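Peroxisomal acyl-coenzyme A oxidase 1 (Arabidopsis thaliana, PDB 1W07) catalyses the FAD-dependent desaturation of long- and medium-chain acyl-CoAs to 2-trans-enoyl-CoAs, passing the electrons to oxygen to give hydrogen peroxide. Local coordinates at residues B[150-155]-B[165-170]; B[159-164]-B[246-251]; B[376-381]-B[431-436]. The protein carries 1 engineered substitution. All coordinates share one frame; numbering follows the deposited sequence.

Interaction 1 of 3, residues B[150-155]-B[165-170]; sequences ETTATL and HTPTQT. Engineered in segment 150-155: Leu155 (natural residue Phe).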
loop_
_atom_site.group_PDB
_atom_site.type_symbol
_atom_site.label_atom_id
_atom_site.label_comp_id
_atom_site.label_asym_id
_atom_site.label_seq_id
_atom_site.Cartn_x
_atom_site.Cartn_y
_atom_site.Cartn_z
ATOM N N GLU B 150 -24.851 16.149 -11.439
ATOM C CA GLU B 150 -26.310 16.275 -11.373
ATOM C C GLU B 150 -26.794 17.609 -10.808
ATOM O O GLU B 150 -27.932 18.009 -11.050
ATOM C CB GLU B 150 -26.906 15.148 -10.515
ATOM C CG GLU B 150 -26.539 13.747 -10.967
ATOM C CD GLU B 150 -27.151 12.669 -10.099
ATOM O OE1 GLU B 150 -28.399 12.568 -10.055
ATOM O OE2 GLU B 150 -26.389 11.919 -9.451
ATOM N N THR B 151 -25.952 18.292 -10.041
ATOM C CA THR B 151 -26.366 19.570 -9.471
ATOM C C THR B 151 -26.758 20.516 -10.608
ATOM O O THR B 151 -26.090 20.579 -11.640
ATOM C CB THR B 151 -25.239 20.188 -8.609
ATOM O OG1 THR B 151 -24.921 19.281 -7.547
ATOM C CG2 THR B 151 -25.693 21.535 -7.999
ATOM N N THR B 152 -27.856 21.237 -10.429
ATOM C CA THR B 152 -28.309 22.150 -11.465
ATOM C C THR B 152 -28.274 23.607 -11.048
ATOM O O THR B 152 -28.367 23.926 -9.866
ATOM C CB THR B 152 -29.748 21.811 -11.913
ATOM O OG1 THR B 152 -30.619 21.863 -10.785
ATOM C CG2 THR B 152 -29.808 20.432 -12.499
ATOM N N ALA B 153 -28.129 24.481 -12.043
ATOM C CA ALA B 153 -28.121 25.921 -11.840
ATOM C C ALA B 153 -29.057 26.505 -12.907
ATOM O O ALA B 153 -28.655 26.712 -14.059
ATOM C CB ALA B 153 -26.702 26.470 -11.995
ATOM N N THR B 154 -30.310 26.753 -12.530
ATOM C CA THR B 154 -31.304 27.280 -13.466
ATOM C C THR B 154 -31.563 28.765 -13.246
ATOM O O THR B 154 -31.876 29.197 -12.132
ATOM C CB THR B 154 -32.641 26.517 -13.334
ATOM O OG1 THR B 154 -32.373 25.113 -13.219
ATOM C CG2 THR B 154 -33.529 26.761 -14.566
ATOM N N LEU B 155 -31.437 29.553 -14.309
ATOM C CA LEU B 155 -31.647 30.993 -14.203
ATOM C C LEU B 155 -33.111 31.357 -14.008
ATOM O O LEU B 155 -34.000 30.705 -14.552
ATOM C CB LEU B 155 -31.124 31.702 -15.453
ATOM C CG LEU B 155 -31.317 33.229 -15.465
ATOM C CD1 LEU B 155 -30.516 33.860 -14.327
ATOM C CD2 LEU B 155 -30.879 33.790 -16.809
ATOM N N HIS B 165 -29.692 23.734 -7.260
ATOM C CA HIS B 165 -30.441 22.676 -6.595
ATOM C C HIS B 165 -29.796 21.294 -6.686
ATOM O O HIS B 165 -29.112 20.969 -7.660
ATOM C CB HIS B 165 -31.864 22.598 -7.164
ATOM C CG HIS B 165 -32.791 21.723 -6.379
ATOM N ND1 HIS B 165 -33.102 21.963 -5.058
ATOM C CD2 HIS B 165 -33.480 20.610 -6.731
ATOM C CE1 HIS B 165 -33.948 21.040 -4.632
ATOM N NE2 HIS B 165 -34.191 20.204 -5.625
ATOM N N THR B 166 -30.025 20.487 -5.655
ATOM C CA THR B 166 -29.503 19.120 -5.593
ATOM C C THR B 166 -30.674 18.181 -5.882
ATOM O O THR B 166 -31.437 17.825 -4.977
ATOM C CB THR B 166 -28.918 18.816 -4.194
ATOM O OG1 THR B 166 -27.909 19.790 -3.877
ATOM C CG2 THR B 166 -28.291 17.423 -4.174
ATOM N N PRO B 167 -30.828 17.774 -7.153
ATOM C CA PRO B 167 -31.898 16.880 -7.610
ATOM C C PRO B 167 -32.127 15.648 -6.735
ATOM O O PRO B 167 -33.246 15.414 -6.274
ATOM C CB PRO B 167 -31.451 16.507 -9.020
ATOM C CG PRO B 167 -30.756 17.732 -9.475
ATOM C CD PRO B 167 -29.929 18.118 -8.268
ATOM N N THR B 168 -31.068 14.869 -6.526
ATOM C CA THR B 168 -31.138 13.655 -5.727
ATOM C C THR B 168 -29.999 13.566 -4.724
ATOM O O THR B 168 -29.086 14.391 -4.731
ATOM C CB THR B 168 -31.064 12.412 -6.621
ATOM O OG1 THR B 168 -29.877 12.470 -7.433
ATOM C CG2 THR B 168 -32.292 12.337 -7.513
ATOM N N GLN B 169 -30.051 12.566 -3.851
ATOM C CA GLN B 169 -29.016 12.415 -2.832
ATOM C C GLN B 169 -27.641 12.238 -3.464
ATOM O O GLN B 169 -26.656 12.759 -2.957
ATOM C CB GLN B 169 -29.343 11.225 -1.925
ATOM C CG GLN B 169 -28.440 11.117 -0.712
ATOM C CD GLN B 169 -28.814 9.947 0.169
ATOM O OE1 GLN B 169 -28.915 8.814 -0.300
ATOM N NE2 GLN B 169 -29.019 10.213 1.451
ATOM N N THR B 170 -27.590 11.508 -4.576
ATOM C CA THR B 170 -26.335 11.254 -5.279
ATOM C C THR B 170 -25.776 12.516 -5.945
ATOM O O THR B 170 -24.625 12.530 -6.395
ATOM C CB THR B 170 -26.491 10.140 -6.354
ATOM O OG1 THR B 170 -27.489 10.517 -7.318
ATOM C CG2 THR B 170 -26.912 8.837 -5.693
HETATM O O HOH W 1 -25.343 19.279 -4.970
#
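Thr152 and His165 form an antiparallel hydrogen-bonded pair: Thr152 N donates to His165 O (3.1 Å) and His165 N to Thr152 O (2.9 Å). Their side chains lie side by side on one face of the sheet, whereas the imidazole, with CG anti to the backbone N (chi1 -169°), leads away to stack on His246 and bonds its backbone N through ND1.

A second polar group lies where the chains splay apart. The extended Glu150 side chain reaches over residues 167-170, and Thr170 OG1 donates to the syn side of Glu150 OE2 at 2.8 Å. Thr168 OG1 in turn donates to Thr170 OG1 at 3.1 Å, a short relay ending on the carboxylate. An alanine in place of Glu150 would probably leave the Thr170 hydroxyl without its acceptor and the 167-170 loop less firmly fixed.

A water bridges Thr151 OG1, at 2.6 Å, and Thr166 OG1; the former hydroxyl also bonds Glu139, the latter Phe244 N. Pro167 packs on the backbone, CG 3.2 Å from Glu150 O, and reaches Thr152 CG2 loosely.

Strand 152-156 lies between strands 161-165 and 185-194 in the middle-domain sheet, and Tyr626 and Pro627 of the second subunit pack on Thr170 and Gln169.

Interaction 2 of 3, residues B[159-164]-B[246-251]; sequences TDEFVI and HVRIPR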
loop_
_atom_site.group_PDB
_atom_site.type_symbol
_atom_site.label_atom_id
_atom_site.label_comp_id
_atom_site.label_asym_id
_atom_site.label_seq_id
_atom_site.Cartn_x
_atom_site.Cartn_y
_atom_site.Cartn_z
ATOM N N THR B 159 -36.210 37.292 -11.421
ATOM C CA THR B 159 -35.525 37.730 -10.209
ATOM C C THR B 159 -34.039 37.961 -10.484
ATOM O O THR B 159 -33.306 38.464 -9.632
ATOM C CB THR B 159 -35.662 36.680 -9.078
ATOM O OG1 THR B 159 -35.026 35.460 -9.480
ATOM C CG2 THR B 159 -37.133 36.398 -8.787
ATOM N N ASP B 160 -33.599 37.604 -11.685
ATOM C CA ASP B 160 -32.203 37.761 -12.063
ATOM C C ASP B 160 -31.302 36.974 -11.105
ATOM O O ASP B 160 -30.271 37.471 -10.635
ATOM C CB ASP B 160 -31.824 39.241 -12.070
ATOM C CG ASP B 160 -30.513 39.497 -12.779
ATOM O OD1 ASP B 160 -30.292 38.893 -13.855
ATOM O OD2 ASP B 160 -29.708 40.308 -12.275
ATOM N N GLU B 161 -31.698 35.735 -10.823
ATOM C CA GLU B 161 -30.934 34.871 -9.928
ATOM C C GLU B 161 -30.774 33.463 -10.493
ATOM O O GLU B 161 -31.539 33.030 -11.351
ATOM C CB GLU B 161 -31.632 34.763 -8.568
ATOM C CG GLU B 161 -31.832 36.072 -7.827
ATOM C CD GLU B 161 -32.444 35.863 -6.455
ATOM O OE1 GLU B 161 -33.593 35.375 -6.377
ATOM O OE2 GLU B 161 -31.775 36.179 -5.446
ATOM N N PHE B 162 -29.767 32.750 -10.011
ATOM C CA PHE B 162 -29.553 31.374 -10.440
ATOM C C PHE B 162 -30.040 30.475 -9.314
ATOM O O PHE B 162 -29.656 30.652 -8.163
ATOM C CB PHE B 162 -28.072 31.102 -10.708
ATOM C CG PHE B 162 -27.665 31.328 -12.132
ATOM C CD1 PHE B 162 -26.815 32.371 -12.479
ATOM C CD2 PHE B 162 -28.135 30.485 -13.130
ATOM C CE1 PHE B 162 -26.437 32.568 -13.801
ATOM C CE2 PHE B 162 -27.769 30.670 -14.446
ATOM C CZ PHE B 162 -26.917 31.712 -14.788
ATOM N N VAL B 163 -30.905 29.524 -9.645
ATOM C CA VAL B 163 -31.422 28.602 -8.643
ATOM C C VAL B 163 -30.569 27.335 -8.635
ATOM O O VAL B 163 -30.670 26.509 -9.542
ATOM C CB VAL B 163 -32.882 28.213 -8.939
ATOM C CG1 VAL B 163 -33.375 27.215 -7.904
ATOM C CG2 VAL B 163 -33.768 29.465 -8.961
ATOM N N ILE B 164 -29.718 27.192 -7.617
ATOM C CA ILE B 164 -28.850 26.015 -7.483
ATOM C C ILE B 164 -29.632 24.953 -6.722
ATOM O O ILE B 164 -30.173 25.238 -5.650
ATOM C CB ILE B 164 -27.580 26.349 -6.679
ATOM C CG1 ILE B 164 -26.960 27.655 -7.197
ATOM C CG2 ILE B 164 -26.580 25.190 -6.760
ATOM C CD1 ILE B 164 -26.520 27.616 -8.672
ATOM N N HIS B 246 -32.903 24.411 -3.627
ATOM C CA HIS B 246 -33.300 25.564 -4.425
ATOM C C HIS B 246 -32.672 26.860 -3.910
ATOM O O HIS B 246 -33.362 27.860 -3.697
ATOM C CB HIS B 246 -34.827 25.682 -4.442
ATOM C CG HIS B 246 -35.512 24.485 -5.026
ATOM N ND1 HIS B 246 -35.423 24.157 -6.362
ATOM C CD2 HIS B 246 -36.269 23.522 -4.451
ATOM C CE1 HIS B 246 -36.092 23.039 -6.583
ATOM N NE2 HIS B 246 -36.616 22.635 -5.440
ATOM N N VAL B 247 -31.358 26.836 -3.712
ATOM C CA VAL B 247 -30.632 28.009 -3.246
ATOM C C VAL B 247 -30.574 29.031 -4.375
ATOM O O VAL B 247 -30.428 28.667 -5.543
ATOM C CB VAL B 247 -29.187 27.640 -2.811
ATOM C CG1 VAL B 247 -28.371 28.902 -2.563
ATOM C CG2 VAL B 247 -29.231 26.795 -1.551
ATOM N N ARG B 248 -30.684 30.307 -4.023
ATOM C CA ARG B 248 -30.665 31.377 -5.008
ATOM C C ARG B 248 -29.448 32.290 -4.896
ATOM O O ARG B 248 -29.057 32.709 -3.806
ATOM C CB ARG B 248 -31.956 32.205 -4.897
ATOM C CG ARG B 248 -33.217 31.495 -5.392
ATOM C CD ARG B 248 -34.481 32.316 -5.113
ATOM N NE ARG B 248 -35.665 31.716 -5.730
ATOM C CZ ARG B 248 -36.039 31.913 -6.992
ATOM N NH1 ARG B 248 -35.332 32.709 -7.782
ATOM N NH2 ARG B 248 -37.106 31.292 -7.473
ATOM N N ILE B 249 -28.850 32.601 -6.040
ATOM C CA ILE B 249 -27.685 33.473 -6.059
ATOM C C ILE B 249 -27.815 34.453 -7.217
ATOM O O ILE B 249 -28.465 34.158 -8.217
ATOM C CB ILE B 249 -26.376 32.682 -6.263
ATOM C CG1 ILE B 249 -26.433 31.957 -7.614
ATOM C CG2 ILE B 249 -26.162 31.708 -5.110
ATOM C CD1 ILE B 249 -25.097 31.414 -8.077
ATOM N N PRO B 250 -27.195 35.635 -7.089
ATOM C CA PRO B 250 -27.253 36.647 -8.149
ATOM C C PRO B 250 -26.694 36.101 -9.466
ATOM O O PRO B 250 -25.716 35.348 -9.478
ATOM C CB PRO B 250 -26.400 37.777 -7.585
ATOM C CG PRO B 250 -26.656 37.677 -6.111
ATOM C CD PRO B 250 -26.543 36.185 -5.883
ATOM N N ARG B 251 -27.324 36.484 -10.570
ATOM C CA ARG B 251 -26.894 36.041 -11.886
ATOM C C ARG B 251 -25.419 36.356 -12.122
ATOM O O ARG B 251 -24.718 35.616 -12.816
ATOM C CB ARG B 251 -27.745 36.724 -12.963
ATOM C CG ARG B 251 -27.383 36.357 -14.394
ATOM C CD ARG B 251 -28.280 37.085 -15.401
ATOM N NE ARG B 251 -28.092 38.536 -15.348
ATOM C CZ ARG B 251 -27.037 39.177 -15.846
ATOM N NH1 ARG B 251 -26.071 38.502 -16.456
ATOM N NH2 ARG B 251 -26.932 40.490 -15.707
#
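Asp160 OD1 is approached by two arginines: it takes the Arg251 NE hydrogen at 2.7 Å in a salt bridge, and Arg263 is a second ion partner, long and weak. Toward Arg251 the oxygen uses its syn lone pair and lies at the edge of the guanidinium, in its plane, although the carboxylate is turned 42° from that plane. Arg251 gets there by a bend at chi3 (64°) that brings NE back toward the aspartate. The same two residues are also joined through the main chain, Arg251 N donating to Asp160 O at 3.1 Å from above the carbonyl plane.

Beyond this pair the strands run antiparallel. Phe162 and Ile249 exchange two backbone hydrogen bonds, as do Ile164 and Val247, where the bond from Val247 N is weak. These four residues send their side chains to one face: Phe162 CB meets Ile249 CG1 at 3.6 Å, and the tips of Ile164 and Ile249 touch, CD1 to CD1, at 4.1 Å. The Phe162 ring turns its edge to Arg251 O, 3.6 Å from CE1.

Val163 and Arg248 occupy the other face, where the extended arginine runs alongside the valine and Val163 CG2 lies over one face of the guanidinium, offset toward its rim. Glu161 OE1 forms a salt bridge with Arg248 NH1 whose hydrogen bond, at 3.5 Å, is weak; the stronger partner of that nitrogen is Asp156. Asp160 and Glu161 together face Asp156 as a G1 beta bulge in the turn between strands 152-156 and 161-165.

Strand 161-165 is flanked by 152-156 and 247-250 in the middle-domain sheet, while Phe204 of strand 197-207 meets the Phe162 ring edge-to-face and, with Val206, packs against Ile249.

Interaction 3 of 3, residues B[376-381]-B[431-436]; sequences CTAGLK and QLQVAR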
loop_
_atom_site.group_PDB
_atom_site.type_symbol
_atom_site.label_atom_id
_atom_site.label_comp_id
_atom_site.label_asym_id
_atom_site.label_seq_id
_atom_site.Cartn_x
_atom_site.Cartn_y
_atom_site.Cartn_z
ATOM N N CYS B 376 0.807 14.503 -22.109
ATOM C CA CYS B 376 1.983 14.394 -21.245
ATOM C C CYS B 376 1.632 14.644 -19.795
ATOM O O CYS B 376 1.951 13.838 -18.914
ATOM C CB CYS B 376 3.055 15.416 -21.666
ATOM S SG CYS B 376 3.905 15.071 -23.213
ATOM N N THR B 377 0.972 15.775 -19.531
ATOM C CA THR B 377 0.597 16.129 -18.173
ATOM C C THR B 377 -0.275 15.050 -17.532
ATOM O O THR B 377 0.028 14.592 -16.441
ATOM C CB THR B 377 -0.152 17.467 -18.109
ATOM O OG1 THR B 377 -1.276 17.443 -18.997
ATOM C CG2 THR B 377 0.762 18.589 -18.503
ATOM N N ALA B 378 -1.344 14.635 -18.214
ATOM C CA ALA B 378 -2.231 13.615 -17.667
ATOM C C ALA B 378 -1.495 12.305 -17.379
ATOM O O ALA B 378 -1.644 11.708 -16.303
ATOM C CB ALA B 378 -3.417 13.358 -18.623
ATOM N N GLY B 379 -0.702 11.872 -18.355
ATOM C CA GLY B 379 0.052 10.638 -18.219
ATOM C C GLY B 379 1.118 10.679 -17.145
ATOM O O GLY B 379 1.311 9.704 -16.408
ATOM N N LEU B 380 1.814 11.806 -17.052
ATOM C CA LEU B 380 2.862 11.948 -16.047
ATOM C C LEU B 380 2.263 12.018 -14.665
ATOM O O LEU B 380 2.841 11.504 -13.721
ATOM C CB LEU B 380 3.705 13.197 -16.320
ATOM C CG LEU B 380 4.620 13.138 -17.551
ATOM C CD1 LEU B 380 5.394 14.454 -17.700
ATOM C CD2 LEU B 380 5.562 11.947 -17.402
ATOM N N LYS B 381 1.108 12.666 -14.547
ATOM C CA LYS B 381 0.424 12.774 -13.261
ATOM C C LYS B 381 0.094 11.356 -12.808
ATOM O O LYS B 381 0.316 10.995 -11.653
ATOM C CB LYS B 381 -0.857 13.622 -13.395
ATOM C CG LYS B 381 -1.640 13.821 -12.099
ATOM C CD LYS B 381 -2.524 12.625 -11.794
ATOM C CE LYS B 381 -3.367 12.842 -10.552
ATOM N NZ LYS B 381 -4.195 11.645 -10.244
ATOM N N GLN B 431 -4.781 7.702 -17.982
ATOM C CA GLN B 431 -3.925 6.990 -18.918
ATOM C C GLN B 431 -4.699 6.584 -20.171
ATOM O O GLN B 431 -4.114 6.418 -21.244
ATOM C CB GLN B 431 -3.302 5.756 -18.256
ATOM C CG GLN B 431 -2.164 6.070 -17.261
ATOM C CD GLN B 431 -0.921 6.668 -17.921
ATOM O OE1 GLN B 431 -0.934 7.023 -19.101
ATOM N NE2 GLN B 431 0.160 6.786 -17.153
ATOM N N LEU B 432 -6.014 6.433 -20.049
ATOM C CA LEU B 432 -6.824 6.073 -21.208
ATOM C C LEU B 432 -6.897 7.263 -22.155
ATOM O O LEU B 432 -6.988 7.100 -23.372
ATOM C CB LEU B 432 -8.230 5.651 -20.766
ATOM C CG LEU B 432 -8.291 4.283 -20.063
ATOM C CD1 LEU B 432 -9.670 4.072 -19.456
ATOM C CD2 LEU B 432 -7.963 3.193 -21.070
ATOM N N GLN B 433 -6.851 8.464 -21.595
ATOM C CA GLN B 433 -6.883 9.672 -22.409
ATOM C C GLN B 433 -5.594 9.727 -23.218
ATOM O O GLN B 433 -5.605 10.087 -24.399
ATOM C CB GLN B 433 -7.008 10.911 -21.518
ATOM C CG GLN B 433 -8.439 11.202 -21.081
ATOM C CD GLN B 433 -8.519 12.081 -19.845
ATOM O OE1 GLN B 433 -7.723 13.010 -19.667
ATOM N NE2 GLN B 433 -9.492 11.802 -18.990
ATOM N N VAL B 434 -4.479 9.364 -22.588
ATOM C CA VAL B 434 -3.192 9.361 -23.281
ATOM C C VAL B 434 -3.259 8.343 -24.413
ATOM O O VAL B 434 -2.805 8.607 -25.526
ATOM C CB VAL B 434 -2.031 8.988 -22.320
ATOM C CG1 VAL B 434 -0.719 8.828 -23.102
ATOM C CG2 VAL B 434 -1.876 10.067 -21.258
ATOM N N ALA B 435 -3.830 7.176 -24.126
ATOM C CA ALA B 435 -3.955 6.118 -25.127
ATOM C C ALA B 435 -4.719 6.642 -26.343
ATOM O O ALA B 435 -4.302 6.422 -27.482
ATOM C CB ALA B 435 -4.666 4.907 -24.533
ATOM N N ARG B 436 -5.835 7.328 -26.113
ATOM C CA ARG B 436 -6.599 7.879 -27.229
ATOM C C ARG B 436 -5.713 8.826 -28.046
ATOM O O ARG B 436 -5.730 8.793 -29.270
ATOM C CB ARG B 436 -7.832 8.632 -26.724
ATOM C CG ARG B 436 -8.936 7.748 -26.176
ATOM C CD ARG B 436 -10.152 8.583 -25.821
ATOM N NE ARG B 436 -11.154 7.840 -25.066
ATOM C CZ ARG B 436 -11.946 6.892 -25.561
ATOM N NH1 ARG B 436 -11.883 6.538 -26.840
ATOM N NH2 ARG B 436 -12.822 6.297 -24.762
#
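Ala378 turns its methyl toward the 431-436 helix, where CB comes within 4.5 Å of Val434 CG2 and lies similarly near the end of the Gln433 side chain. Ala378 also touches Leu430, on the facing helix just before the 431-436 segment, and Arg285 of helix 278-309.

At Gly379 the backbones come nearest, its CA lying 5.4 Å from that of Gln431. Val434 CG2, anti to its own carbonyl carbon, points at the glycine backbone and stands 3.6 Å from Gly379 N. With no side chain here, the valine methyl rests directly on main chain, leaving little room for a CB. The contact joins helices 370-398 and 427-443 of the C-alpha1 helical domain of the acyl-CoA oxidase fold; the short segments approach to 8.4 Å between axes, with 140° between their N-to-C directions. From the same glycine, the carbonyl O lies 3.2 Å from Gln431 NE2, brought there by a bend at chi2 (-66°) that folds the amide back toward the first helix. Ala523 and Cys527 of helix 516-538 also touch the Gln431 side chain.

Further on, Lys381 NZ bonds Ala420 O, Tyr423 O, Gly425 O and Asn427 OD1.

Overall arrangement
Interactions 1 and 2 are parts of one sheet, their centres 13 Å apart. Strands 152-156 and 161-165 are consecutive in the chain, and Val163 N lies 2.7 Å from Thr154 O, a probable hydrogen bond; Ala153 CB also packs on Ile164 CD1. Interaction 3 belongs to the C-alpha1 helical domain, its nearest atoms about 18 Å from interaction 1 and about 25 Å from interaction 2. FAD lies between the sheet and this domain: Leu432 of interaction 3 touches it, the Thr151 side chain is about 11 Å away and that of Ile164 about 14 Å. Interaction 1 also stands near the FAD-binding Gln137, about 9 Å between side chains, whereas interaction 2 is remote from the annotated sites.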